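Long-range contacts in outer membrane porin protein 32 (Delftia acidovorans, PDB 2FGQ), which forms anion-selective channels across the outer membrane as a homotrimer, and here holds D-malate in its pore: residues K100-Y104 / T207-S211; F115-W121 / L261-K265; E254-A260 / Q273-V279. One frame throughout, in Å; residues are numbered along the deposited sequence.

All three contacts belong to one 16-stranded antiparallel barrel. Contacts 1 and 2 fasten the inserted segment between strands 86-90 and 137-141 to the inner wall: residues 100-104 lie against strand 199-213, and loop residues 115-121 against strand 253-264. The centres of these two contacts are about 15 Å apart, and they meet where Phe118 CE2 lies 3.8 Å from Thr102 CG2. Contact 3 is the wall itself, pairing strand 253-264 with strand 269-281; its centre is about 18 Å from that of contact 2, and they touch where Met116 SD is 4.0 Å from Gln273 OE1. Only contact 1 reaches the malate, through Thr102. The side chain of Phe115 in contact 2 is about 10 Å from the bound D-malate.

Contact 1: residues K100-Y104 / T207-S211; sequences KLTSY and TLGAS. With MLT (D-malate), chain H.
The constriction loop of the porin, folded into the channel, leans on the barrel wall beside the malate site. Helical residues 100-101 lead on to a 3-10 segment, 102-104, with Tyr104 N bonded to Leu101 O at 3.2 Å, so Leu101 and Tyr104 both face strand 207-211. Tyr104 and Gly209 are in register, CA to CA 6.3 Å. With chi1 m and chi2 -76°, the Tyr104 ring turns a face to Gly209, whose CA stands 4.0 Å from the centroid, 14° off the normal, in a CH-pi contact; a CB there would clash. The phenol OH bonds to Ser184 and Ser186. Apolar Leu101 suits the buried gap, its CG 3.6 Å from Thr207 CG2 and CD1 3.6 Å from Gly209 N. A water lies 2.7 Å from Ser211 OG and donates a weak bond to Ser103 O (3.4 Å). Thr102 points away from the strand, its OG1 2.9 Å from malate O5, beside Thr36, Arg75 and Arg133: a porin eyelet, the loop anchored opposite its substrate.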
loop_
_atom_site.group_PDB
_atom_site.type_symbol
_atom_site.label_atom_id
_atom_site.label_comp_id
_atom_site.label_asym_id
_atom_site.label_seq_id
_atom_site.Cartn_x
_atom_site.Cartn_y
_atom_site.Cartn_z
ATOM N N LYS A 100 -9.017 3.723 25.564
ATOM C CA LYS A 100 -9.006 3.403 26.979
ATOM C C LYS A 100 -10.018 2.323 27.330
ATOM O O LYS A 100 -9.713 1.430 28.116
ATOM C CB LYS A 100 -9.290 4.669 27.781
ATOM C CG LYS A 100 -9.027 4.501 29.282
ATOM C CD LYS A 100 -7.553 4.327 29.595
ATOM C CE LYS A 100 -7.228 4.565 31.064
ATOM N NZ LYS A 100 -7.813 3.547 31.899
ATOM N N LEU A 101 -11.219 2.398 26.788
ATOM C CA LEU A 101 -12.280 1.512 27.264
ATOM C C LEU A 101 -12.180 0.103 26.646
ATOM O O LEU A 101 -12.612 -0.868 27.261
ATOM C CB LEU A 101 -13.659 2.102 27.016
ATOM C CG LEU A 101 -14.105 3.154 28.050
ATOM C CD1 LEU A 101 -14.412 2.460 29.369
ATOM C CD2 LEU A 101 -13.136 4.275 28.247
ATOM N N THR A 102 -11.603 -0.044 25.455
ATOM C CA THR A 102 -11.445 -1.392 24.909
ATOM C C THR A 102 -10.437 -2.216 25.730
ATOM O O THR A 102 -10.416 -3.414 25.610
ATOM C CB THR A 102 -11.024 -1.435 23.407
ATOM O OG1 THR A 102 -9.836 -0.680 23.186
ATOM C CG2 THR A 102 -12.077 -0.836 22.540
ATOM N N SER A 103 -9.633 -1.570 26.569
ATOM C CA SER A 103 -8.699 -2.293 27.443
ATOM C C SER A 103 -9.407 -3.253 28.442
ATOM O O SER A 103 -8.773 -4.187 28.949
ATOM C CB SER A 103 -7.783 -1.313 28.189
ATOM O OG SER A 103 -8.498 -0.715 29.287
ATOM N N TYR A 104 -10.701 -3.067 28.683
ATOM C CA TYR A 104 -11.483 -3.917 29.586
ATOM C C TYR A 104 -12.028 -5.198 28.930
ATOM O O TYR A 104 -12.540 -6.083 29.600
ATOM C CB TYR A 104 -12.627 -3.109 30.216
ATOM C CG TYR A 104 -12.096 -1.969 31.015
ATOM C CD1 TYR A 104 -11.543 -2.194 32.261
ATOM C CD2 TYR A 104 -12.075 -0.677 30.503
ATOM C CE1 TYR A 104 -10.987 -1.182 32.965
ATOM C CE2 TYR A 104 -11.554 0.358 31.213
ATOM C CZ TYR A 104 -10.984 0.110 32.454
ATOM O OH TYR A 104 -10.440 1.153 33.188
ATOM N N THR A 207 -19.568 5.212 28.211
ATOM C CA THR A 207 -18.961 3.921 28.495
ATOM C C THR A 207 -18.304 3.921 29.871
ATOM O O THR A 207 -17.599 4.858 30.216
ATOM C CB THR A 207 -17.875 3.594 27.448
ATOM O OG1 THR A 207 -18.373 3.832 26.135
ATOM C CG2 THR A 207 -17.520 2.114 27.487
ATOM N N LEU A 208 -18.575 2.894 30.673
ATOM C CA LEU A 208 -17.959 2.721 31.977
ATOM C C LEU A 208 -17.285 1.372 32.030
ATOM O O LEU A 208 -17.909 0.393 31.709
ATOM C CB LEU A 208 -19.046 2.841 33.068
ATOM C CG LEU A 208 -18.549 2.742 34.503
ATOM C CD1 LEU A 208 -17.700 3.919 34.892
ATOM C CD2 LEU A 208 -19.743 2.597 35.473
ATOM N N GLY A 209 -16.016 1.313 32.431
ATOM C CA GLY A 209 -15.324 0.045 32.532
ATOM C C GLY A 209 -14.537 -0.024 33.825
ATOM O O GLY A 209 -14.126 0.998 34.356
ATOM N N ALA A 210 -14.355 -1.239 34.332
ATOM C CA ALA A 210 -13.531 -1.460 35.533
ATOM C C ALA A 210 -12.947 -2.843 35.509
ATOM O O ALA A 210 -13.537 -3.762 34.936
ATOM C CB ALA A 210 -14.342 -1.270 36.803
ATOM N N SER A 211 -11.797 -2.996 36.142
ATOM C CA SER A 211 -11.184 -4.305 36.257
ATOM C C SER A 211 -10.306 -4.365 37.488
ATOM O O SER A 211 -9.835 -3.354 37.987
ATOM C CB SER A 211 -10.338 -4.669 35.033
ATOM O OG SER A 211 -9.260 -3.760 34.802
HETATM C C1 MLT H . -7.333 -2.510 17.365
HETATM O O1 MLT H . -7.077 -3.806 17.150
HETATM O O2 MLT H . -6.473 -1.729 17.952
HETATM C C2 MLT H . -8.623 -1.861 17.024
HETATM O O3 MLT H . -9.125 -2.363 15.812
HETATM C C3 MLT H . -9.566 -2.023 18.207
HETATM C C4 MLT H . -8.771 -1.645 19.440
HETATM O O4 MLT H . -7.500 -1.930 19.598
HETATM O O5 MLT H . -9.306 -1.005 20.404
HETATM O O HOH W 1 -8.123 -3.773 32.308
#

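Contact 2: residues F115-W121 / L261-K265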
loop_
_atom_site.group_PDB
_atom_site.type_symbol
_atom_site.label_atom_id
_atom_site.label_comp_id
_atom_site.label_asym_id
_atom_site.label_seq_id
_atom_site.Cartn_x
_atom_site.Cartn_y
_atom_site.Cartn_z
ATOM N N PHE A 115 -16.049 -7.975 22.927
ATOM C CA PHE A 115 -17.161 -7.048 23.150
ATOM C C PHE A 115 -17.497 -6.343 21.851
ATOM O O PHE A 115 -16.586 -5.852 21.147
ATOM C CB PHE A 115 -16.706 -6.026 24.164
ATOM C CG PHE A 115 -17.751 -5.031 24.562
ATOM C CD1 PHE A 115 -18.933 -5.456 25.147
ATOM C CD2 PHE A 115 -17.541 -3.707 24.365
ATOM C CE1 PHE A 115 -19.900 -4.506 25.566
ATOM C CE2 PHE A 115 -18.488 -2.756 24.777
ATOM C CZ PHE A 115 -19.667 -3.176 25.359
ATOM N N MET A 116 -18.786 -6.274 21.528
ATOM C CA MET A 116 -19.236 -5.680 20.245
ATOM C C MET A 116 -19.813 -4.278 20.403
ATOM O O MET A 116 -20.425 -3.770 19.478
ATOM C CB MET A 116 -20.347 -6.546 19.619
ATOM C CG MET A 116 -19.984 -7.928 19.316
ATOM S SD MET A 116 -21.503 -8.819 18.639
ATOM C CE MET A 116 -22.123 -7.735 17.509
ATOM N N GLY A 117 -19.719 -3.678 21.589
ATOM C CA GLY A 117 -20.328 -2.364 21.798
ATOM C C GLY A 117 -19.886 -1.281 20.797
ATOM O O GLY A 117 -20.689 -0.450 20.354
ATOM N N PHE A 118 -18.596 -1.287 20.462
ATOM C CA PHE A 118 -18.041 -0.313 19.488
ATOM C C PHE A 118 -18.330 -0.839 18.101
ATOM O O PHE A 118 -17.445 -1.411 17.436
ATOM C CB PHE A 118 -16.548 -0.052 19.705
ATOM C CG PHE A 118 -16.215 0.585 21.018
ATOM C CD1 PHE A 118 -16.214 1.956 21.118
ATOM C CD2 PHE A 118 -15.854 -0.166 22.128
ATOM C CE1 PHE A 118 -15.866 2.595 22.283
ATOM C CE2 PHE A 118 -15.559 0.486 23.372
ATOM C CZ PHE A 118 -15.547 1.864 23.415
ATOM N N ARG A 119 -19.552 -0.613 17.643
ATOM C CA ARG A 119 -19.977 -1.040 16.312
ATOM C C ARG A 119 -21.003 -0.033 15.769
ATOM O O ARG A 119 -21.551 0.797 16.512
ATOM C CB ARG A 119 -20.433 -2.503 16.240
ATOM C CG ARG A 119 -21.731 -2.747 16.833
ATOM C CD ARG A 119 -22.123 -4.240 16.793
ATOM N NE ARG A 119 -22.285 -4.746 15.424
ATOM C CZ ARG A 119 -23.363 -4.570 14.668
ATOM N NH1 ARG A 119 -24.418 -3.905 15.108
ATOM N NH2 ARG A 119 -23.377 -5.038 13.429
ATOM N N ASN A 120 -21.231 -0.077 14.478
ATOM C CA ASN A 120 -22.178 0.805 13.811
ATOM C C ASN A 120 -23.602 0.242 13.898
ATOM O O ASN A 120 -24.164 -0.305 12.943
ATOM C CB ASN A 120 -21.719 1.009 12.374
ATOM C CG ASN A 120 -22.514 2.049 11.645
ATOM O OD1 ASN A 120 -23.397 2.731 12.224
ATOM N ND2 ASN A 120 -22.177 2.232 10.358
ATOM N N TRP A 121 -24.196 0.478 15.050
ATOM C CA TRP A 121 -25.506 -0.060 15.380
ATOM C C TRP A 121 -26.626 0.430 14.482
ATOM O O TRP A 121 -27.676 -0.247 14.364
ATOM C CB TRP A 121 -25.869 0.255 16.855
ATOM C CG TRP A 121 -25.011 -0.467 17.856
ATOM C CD1 TRP A 121 -23.996 0.051 18.589
ATOM C CD2 TRP A 121 -25.107 -1.841 18.222
ATOM N NE1 TRP A 121 -23.444 -0.914 19.396
ATOM C CE2 TRP A 121 -24.103 -2.096 19.176
ATOM C CE3 TRP A 121 -25.941 -2.908 17.829
ATOM C CZ2 TRP A 121 -23.922 -3.353 19.757
ATOM C CZ3 TRP A 121 -25.743 -4.168 18.399
ATOM C CH2 TRP A 121 -24.743 -4.373 19.347
ATOM N N LEU A 261 -24.073 -8.962 26.676
ATOM C CA LEU A 261 -25.462 -8.785 26.321
ATOM C C LEU A 261 -25.603 -7.471 25.536
ATOM O O LEU A 261 -25.079 -6.432 25.962
ATOM C CB LEU A 261 -26.279 -8.711 27.624
ATOM C CG LEU A 261 -27.798 -8.511 27.508
ATOM C CD1 LEU A 261 -28.215 -7.161 27.226
ATOM C CD2 LEU A 261 -28.468 -9.426 26.584
ATOM N N TYR A 262 -26.365 -7.510 24.442
ATOM C CA TYR A 262 -26.643 -6.364 23.594
ATOM C C TYR A 262 -28.151 -6.188 23.501
ATOM O O TYR A 262 -28.858 -7.020 22.925
ATOM C CB TYR A 262 -26.017 -6.571 22.207
ATOM C CG TYR A 262 -24.574 -6.960 22.321
ATOM C CD1 TYR A 262 -23.634 -6.030 22.688
ATOM C CD2 TYR A 262 -24.165 -8.279 22.146
ATOM C CE1 TYR A 262 -22.302 -6.364 22.839
ATOM C CE2 TYR A 262 -22.824 -8.634 22.281
ATOM C CZ TYR A 262 -21.895 -7.666 22.611
ATOM O OH TYR A 262 -20.578 -7.994 22.786
ATOM N N ASP A 263 -28.610 -5.104 24.099
ATOM C CA ASP A 263 -30.017 -4.756 24.154
ATOM C C ASP A 263 -30.306 -3.681 23.127
ATOM O O ASP A 263 -30.017 -2.506 23.329
ATOM C CB ASP A 263 -30.382 -4.315 25.555
ATOM C CG ASP A 263 -31.864 -4.134 25.737
ATOM O OD1 ASP A 263 -32.648 -4.378 24.784
ATOM O OD2 ASP A 263 -32.318 -3.758 26.827
ATOM N N GLN A 264 -30.849 -4.123 21.998
ATOM C CA GLN A 264 -31.029 -3.325 20.807
ATOM C C GLN A 264 -32.436 -2.758 20.799
ATOM O O GLN A 264 -33.364 -3.398 20.336
ATOM C CB GLN A 264 -30.762 -4.202 19.578
ATOM C CG GLN A 264 -29.355 -4.743 19.584
ATOM C CD GLN A 264 -29.226 -6.061 18.838
ATOM O OE1 GLN A 264 -29.304 -7.177 19.445
ATOM N NE2 GLN A 264 -29.039 -5.959 17.533
ATOM N N LYS A 265 -32.583 -1.553 21.332
ATOM C CA LYS A 265 -33.925 -0.987 21.582
ATOM C C LYS A 265 -34.723 -0.735 20.342
ATOM O O LYS A 265 -35.953 -0.822 20.371
ATOM C CB LYS A 265 -33.877 0.284 22.435
ATOM C CG LYS A 265 -33.187 0.083 23.737
ATOM C CD LYS A 265 -33.920 -0.882 24.640
ATOM C CE LYS A 265 -33.533 -0.720 26.086
ATOM N NZ LYS A 265 -34.226 -1.713 26.957
#
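A tyrosine hydroxyl from the barrel wall takes a hydrogen bond from the backbone of the inserted loop: Met116 N donates to Tyr262 OH at 2.8 Å. Tyrosine suits this place because it is long enough to cross the gap between strand and loop, its CA lying 7.7 Å from that of Gly117, and it ends in a group that can satisfy a peptide NH in a loop without regular structure. Much of the ring packs on apolar side chains. Phe115 CE1 lies 4.1 Å from Tyr262 CE1, Met116 CB 3.6 Å from Tyr262 CZ, and Met116 SD sits 4.5 Å from the ring centroid, an oblique Met-aromatic contact. Trp121 closes the far end, its CH2 3.8 Å from Tyr262 CB and its CZ3 3.8 Å from Gln264 CG; the amide of Gln264 is held by Ser301. The loop braces the indole itself, since Trp121 NE1 donates to Gly117 O at 3.0 Å. Gly117 opens the inverse gamma turn centred on Phe118, and a CB on it would strike Phe115 CE2. An irregular loop folded inward and moored to the strands by aromatic side chains is in keeping with the constriction loop of the general porins.

Contact 3: residues E254-A260 / Q273-V279. With SO4 (sulfate ion), chain F.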
loop_
_atom_site.group_PDB
_atom_site.type_symbol
_atom_site.label_atom_id
_atom_site.label_comp_id
_atom_site.label_asym_id
_atom_site.label_seq_id
_atom_site.Cartn_x
_atom_site.Cartn_y
_atom_site.Cartn_z
ATOM N N GLU A 254 -3.092 -19.226 29.402
ATOM C CA GLU A 254 -4.068 -18.269 29.919
ATOM C C GLU A 254 -5.439 -18.706 29.420
ATOM O O GLU A 254 -5.604 -19.003 28.250
ATOM C CB GLU A 254 -3.764 -16.869 29.423
ATOM C CG GLU A 254 -4.721 -15.821 29.923
ATOM C CD GLU A 254 -4.547 -14.514 29.192
ATOM O OE1 GLU A 254 -4.091 -14.540 28.017
ATOM O OE2 GLU A 254 -4.870 -13.471 29.784
ATOM N N VAL A 255 -6.419 -18.744 30.315
ATOM C CA VAL A 255 -7.793 -19.019 29.966
ATOM C C VAL A 255 -8.601 -17.743 30.164
ATOM O O VAL A 255 -8.328 -16.956 31.084
ATOM C CB VAL A 255 -8.376 -20.202 30.792
ATOM C CG1 VAL A 255 -8.426 -19.898 32.265
ATOM C CG2 VAL A 255 -9.726 -20.585 30.304
ATOM N N LYS A 256 -9.585 -17.551 29.299
ATOM C CA LYS A 256 -10.444 -16.369 29.326
ATOM C C LYS A 256 -11.894 -16.758 29.083
ATOM O O LYS A 256 -12.194 -17.597 28.245
ATOM C CB LYS A 256 -10.053 -15.352 28.224
ATOM C CG LYS A 256 -8.629 -14.919 28.149
ATOM C CD LYS A 256 -8.410 -14.227 26.795
ATOM C CE LYS A 256 -7.009 -13.973 26.516
ATOM N NZ LYS A 256 -6.934 -13.068 25.332
ATOM N N LEU A 257 -12.808 -16.111 29.804
ATOM C CA LEU A 257 -14.228 -16.334 29.668
ATOM C C LEU A 257 -14.937 -14.985 29.738
ATOM O O LEU A 257 -14.691 -14.207 30.656
ATOM C CB LEU A 257 -14.685 -17.214 30.830
ATOM C CG LEU A 257 -15.846 -18.185 30.847
ATOM C CD1 LEU A 257 -16.661 -18.223 32.168
ATOM C CD2 LEU A 257 -16.670 -18.370 29.643
ATOM N N GLN A 258 -15.808 -14.720 28.772
ATOM C CA GLN A 258 -16.505 -13.440 28.732
ATOM C C GLN A 258 -17.940 -13.632 28.319
ATOM O O GLN A 258 -18.240 -14.412 27.414
ATOM C CB GLN A 258 -15.804 -12.509 27.764
ATOM C CG GLN A 258 -16.171 -11.047 27.918
ATOM C CD GLN A 258 -15.146 -10.148 27.204
ATOM O OE1 GLN A 258 -15.383 -9.696 26.067
ATOM N NE2 GLN A 258 -14.033 -9.890 27.862
ATOM N N TYR A 259 -18.820 -12.926 29.016
ATOM C CA TYR A 259 -20.241 -12.889 28.714
ATOM C C TYR A 259 -20.624 -11.482 28.306
ATOM O O TYR A 259 -20.172 -10.523 28.925
ATOM C CB TYR A 259 -21.063 -13.299 29.980
ATOM C CG TYR A 259 -22.551 -13.084 29.793
ATOM C CD1 TYR A 259 -23.333 -14.016 29.145
ATOM C CD2 TYR A 259 -23.157 -11.887 30.204
ATOM C CE1 TYR A 259 -24.694 -13.784 28.923
ATOM C CE2 TYR A 259 -24.512 -11.656 30.012
ATOM C CZ TYR A 259 -25.272 -12.606 29.360
ATOM O OH TYR A 259 -26.621 -12.385 29.150
ATOM N N ALA A 260 -21.461 -11.334 27.286
ATOM C CA ALA A 260 -21.945 -10.030 26.871
ATOM C C ALA A 260 -23.426 -10.100 26.509
ATOM O O ALA A 260 -23.971 -11.145 26.141
ATOM C CB ALA A 260 -21.143 -9.496 25.681
ATOM N N GLN A 273 -23.998 -13.408 24.424
ATOM C CA GLN A 273 -22.798 -14.044 23.887
ATOM C C GLN A 273 -21.949 -14.594 25.002
ATOM O O GLN A 273 -21.802 -13.979 26.028
ATOM C CB GLN A 273 -21.945 -13.039 23.112
ATOM C CG GLN A 273 -20.876 -13.736 22.278
ATOM C CD GLN A 273 -20.007 -12.802 21.506
ATOM O OE1 GLN A 273 -20.446 -11.694 21.148
ATOM N NE2 GLN A 273 -18.741 -13.233 21.237
ATOM N N ILE A 274 -21.385 -15.769 24.780
ATOM C CA ILE A 274 -20.395 -16.354 25.672
ATOM C C ILE A 274 -19.199 -16.778 24.816
ATOM O O ILE A 274 -19.367 -17.418 23.782
ATOM C CB ILE A 274 -20.950 -17.584 26.429
ATOM C CG1 ILE A 274 -22.214 -17.263 27.187
ATOM C CG2 ILE A 274 -19.903 -18.100 27.421
ATOM C CD1 ILE A 274 -22.975 -18.568 27.617
ATOM N N THR A 275 -18.004 -16.424 25.275
ATOM C CA THR A 275 -16.776 -16.799 24.622
ATOM C C THR A 275 -15.780 -17.354 25.615
ATOM O O THR A 275 -15.535 -16.743 26.658
ATOM C CB THR A 275 -16.157 -15.567 23.986
ATOM O OG1 THR A 275 -17.149 -14.899 23.205
ATOM C CG2 THR A 275 -15.033 -15.957 23.002
ATOM N N LEU A 276 -15.220 -18.513 25.262
ATOM C CA LEU A 276 -14.126 -19.134 25.968
ATOM C C LEU A 276 -12.873 -19.074 25.097
ATOM O O LEU A 276 -12.916 -19.399 23.916
ATOM C CB LEU A 276 -14.460 -20.594 26.264
ATOM C CG LEU A 276 -13.381 -21.353 26.989
ATOM C CD1 LEU A 276 -13.244 -20.934 28.460
ATOM C CD2 LEU A 276 -13.712 -22.867 26.878
ATOM N N GLY A 277 -11.758 -18.688 25.680
ATOM C CA GLY A 277 -10.499 -18.627 24.950
ATOM C C GLY A 277 -9.327 -19.217 25.719
ATOM O O GLY A 277 -9.303 -19.214 26.928
ATOM N N TYR A 278 -8.325 -19.676 24.990
ATOM C CA TYR A 278 -7.105 -20.155 25.575
ATOM C C TYR A 278 -5.952 -19.626 24.733
ATOM O O TYR A 278 -6.034 -19.640 23.520
ATOM C CB TYR A 278 -7.066 -21.691 25.575
ATOM C CG TYR A 278 -5.986 -22.217 26.482
ATOM C CD1 TYR A 278 -6.184 -22.207 27.845
ATOM C CD2 TYR A 278 -4.767 -22.675 25.989
ATOM C CE1 TYR A 278 -5.238 -22.651 28.718
ATOM C CE2 TYR A 278 -3.766 -23.154 26.900
ATOM C CZ TYR A 278 -4.038 -23.104 28.264
ATOM O OH TYR A 278 -3.128 -23.534 29.233
ATOM N N VAL A 279 -4.885 -19.182 25.391
ATOM C CA VAL A 279 -3.661 -18.775 24.742
ATOM C C VAL A 279 -2.522 -19.570 25.354
ATOM O O VAL A 279 -2.386 -19.632 26.579
ATOM C CB VAL A 279 -3.432 -17.272 24.954
ATOM C CG1 VAL A 279 -2.132 -16.814 24.321
ATOM C CG2 VAL A 279 -4.596 -16.471 24.382
HETATM S S SO4 F . -3.402 -12.143 25.352
HETATM O O1 SO4 F . -2.258 -13.064 25.351
HETATM O O2 SO4 F . -4.420 -12.612 26.306
HETATM O O3 SO4 F . -2.940 -10.821 25.795
HETATM O O4 SO4 F . -3.981 -12.037 24.008
HETATM O O HOH W 2 -18.750 -13.309 24.873
#
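Leu257 lies at the middle of the apolar surface, with Val255, Tyr259, Ile274, Leu276 and Tyr278 on the same face of the sheet. Its CD2 is 3.9 Å from Ile274 CG2 and 4.4 Å from Leu276 CD1. Farther along, Val255 CG2 meets Leu276 CD1 at 4.0 Å, and Tyr259 CD1 meets Ile274 CG1 at 4.0 Å. Such branched and aromatic residues suit a surface that probably faces lipid, as in other outer-membrane barrels. Beneath them the axes of antiparallel segments 254-260 and 273-279 approach to 4.6 Å, their directions 166° apart. Four hydrogen-bonded pairs supply eight bonds of 2.8-3.0 Å, from Glu254 N to Val279 O (2.9 Å) through to Gln273 N to Ala260 O (2.8 Å), while CA-H...O contacts occupy the intervening pairs. The opposite face, turned to the channel, is more polar. Gln273 NE2 donates to Thr275 OG1 at 3.0 Å, and a water bridges Thr275 OG1 and Gln258 O, 2.8 Å from each. Lys256, t from chi2 outward, runs toward Val279, CE 4.1 Å from Val279 CG2, and its NZ hydrogen-bonds sulfate O2 at 2.7 Å; Glu254 OE1 is 2.6 Å from sulfate O2. Arg329 also binds the ion, probably from the crystallisation liquor. Lys256 NZ bonds also to Leu106 O of the inserted loop, whose Phe107 touches Thr275. Strand 235-249 continues the sheet beside 254-260, and strand 286-297 does so beside 273-279.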